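Neutral ceramidase (Pseudomonas aeruginosa, PDB 2ZWS) hydrolyses the N-acyl linkage of ceramides to sphingosine and free fatty acid in a zinc-dependent reaction, and also catalyses ceramide synthesis from these products. Local coordinates at residues A423-A426 / A427-A431. Residues are numbered along the deposited sequence; the frame is centred on the assembly and turned at random.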
ATOM      1  N   ALA A 423      18.439  13.305  12.635  1.00 16.94           N
ATOM      2  CA  ALA A 423      19.633  13.769  11.926  1.00 16.85           C
ATOM      3  C   ALA A 423      19.249  14.795  10.858  1.00 16.36           C
ATOM      4  O   ALA A 423      19.913  15.822  10.693  1.00 16.40           O
ATOM      5  CB  ALA A 423      20.361  12.606  11.322  1.00 17.10           C
ATOM      6  N   VAL A 424      18.161  14.516  10.135  1.00 16.01           N
ATOM      7  CA  VAL A 424      17.656  15.430   9.122  1.00 15.76           C
ATOM      8  C   VAL A 424      17.117  16.726   9.737  1.00 16.66           C
ATOM      9  O   VAL A 424      17.423  17.821   9.237  1.00 17.89           O
ATOM     10  CB  VAL A 424      16.609  14.743   8.229  1.00 14.32           C
ATOM     11  CG1 VAL A 424      15.814  15.779   7.367  1.00 14.41           C
ATOM     12  CG2 VAL A 424      17.283  13.679   7.363  1.00 14.42           C
ATOM     13  N   GLN A 425      16.349  16.623  10.822  1.00 16.96           N
ATOM     14  CA  GLN A 425      15.879  17.834  11.498  1.00 17.28           C
ATOM     15  C   GLN A 425      17.062  18.707  11.962  1.00 17.36           C
ATOM     16  O   GLN A 425      17.013  19.936  11.834  1.00 17.79           O
ATOM     17  CB  GLN A 425      14.927  17.499  12.663  1.00 17.97           C
ATOM     18  CG  GLN A 425      14.431  18.742  13.446  1.00 19.10           C
ATOM     19  CD  GLN A 425      13.640  19.708  12.593  1.00 21.50           C
ATOM     20  OE1 GLN A 425      12.490  19.451  12.225  1.00 23.34           O
ATOM     21  NE2 GLN A 425      14.252  20.833  12.278  1.00 22.69           N
ATOM     22  N   ALA A 426      18.118  18.086  12.481  1.00 17.48           N
ATOM     23  CA  ALA A 426      19.302  18.866  12.901  1.00 18.37           C
ATOM     24  C   ALA A 426      19.932  19.589  11.708  1.00 18.79           C
ATOM     25  O   ALA A 426      20.271  20.766  11.808  1.00 20.35           O
ATOM     26  CB  ALA A 426      20.324  17.971  13.643  1.00 18.88           C
ATOM     27  N   ALA A 427      20.058  18.900  10.576  1.00 18.52           N
ATOM     28  CA  ALA A 427      20.643  19.481   9.376  1.00 19.18           C
ATOM     29  C   ALA A 427      19.750  20.549   8.749  1.00 19.44           C
ATOM     30  O   ALA A 427      20.245  21.507   8.150  1.00 20.75           O
ATOM     31  CB  ALA A 427      20.978  18.393   8.358  1.00 18.94           C
ATOM     32  N   SER A 428      18.438  20.391   8.889  1.00 19.36           N
ATOM     33  CA  SER A 428      17.478  21.296   8.232  1.00 18.84           C
ATOM     34  C   SER A 428      16.944  22.482   9.041  1.00 19.35           C
ATOM     35  O   SER A 428      16.263  23.351   8.484  1.00 18.43           O
ATOM     36  CB  SER A 428      16.296  20.475   7.710  1.00 18.63           C
ATOM     37  OG  SER A 428      16.751  19.524   6.771  1.00 20.74           O
ATOM     38  N   GLU A 429      17.260  22.520  10.335  1.00 20.22           N
ATOM     39  CA  GLU A 429      16.752  23.567  11.219  1.00 22.48           C
ATOM     40  C   GLU A 429      17.049  24.968  10.660  1.00 21.66           C
ATOM     41  O   GLU A 429      16.172  25.846  10.625  1.00 21.33           O
ATOM     42  CB  GLU A 429      17.429  23.428  12.576  1.00 23.01           C
ATOM     43  CG  GLU A 429      16.508  23.499  13.771  1.00 27.87           C
ATOM     44  CD  GLU A 429      15.980  24.885  14.069  1.00 42.10           C
ATOM     45  OE1 GLU A 429      16.684  25.887  13.781  1.00 37.06           O
ATOM     46  OE2 GLU A 429      14.852  24.975  14.621  1.00 34.20           O
ATOM     47  N   ALA A 430      18.291  25.166  10.217  1.00 21.61           N
ATOM     48  CA  ALA A 430      18.708  26.460   9.659  1.00 22.15           C
ATOM     49  C   ALA A 430      17.967  26.856   8.391  1.00 22.15           C
ATOM     50  O   ALA A 430      17.931  28.048   8.033  1.00 23.69           O
ATOM     51  CB  ALA A 430      20.216  26.480   9.408  1.00 22.77           C
ATOM     52  N   ALA A 431      17.391  25.873   7.692  1.00 21.33           N
ATOM     53  CA  ALA A 431      16.580  26.143   6.489  1.00 20.82           C
ATOM     54  C   ALA A 431      15.121  26.516   6.798  1.00 20.81           C
ATOM     55  O   ALA A 431      14.339  26.816   5.881  1.00 21.19           O
ATOM     56  CB  ALA A 431      16.626  24.960   5.541  1.00 20.62           C
TER
HETATM   57  O   HOH W   1      20.589  23.434  10.675  1.00 27.55           O
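Ser428 meets Val424 one helical turn earlier. With chi1 at -61°, OG sits beside its own backbone N and 3.1 Å from Val424 O, the carbonyl that also takes the Ser428 N-H at 2.8 Å. A small hydroxyl suits this buried place: its hydrogen-bond partner is Glu404 OE1 on strand 403-407, with Val424 O also within reach, and which of the two receives the single proton is not settled. Alongside it lies Val424 CG1, 3.9 Å from OG; this branched, apolar side chain packs on Phe479, Leu406 and Val436.

On another face, Gln425 and Glu429 pass at an angle, their amide and carboxylate planes 55° apart. Gln425 NE2 lies against Glu429 CG, at 3.8 Å. A bend at chi2 (61°) brings the amide round to Glu429 and to Ile433 O, which accepts a hydrogen bond from NE2, while the Glu429 carboxylate forms a salt bridge with Arg434.

The backbone bond from Ala427 N to Ala423 O is regular, but the one from Glu429 N to Gln425 O is weak. A water links Ala426 O and Ala430 N, donating to the first and accepting from the second. A methyl at Ala423 lets helix 471-488 come close, through Gln476 and Val480. Helix 414-428 is the connection of a beta-alpha-beta crossover between the adjacent parallel strands 403-407 and 435-439, with Val424 on its sheet-facing side.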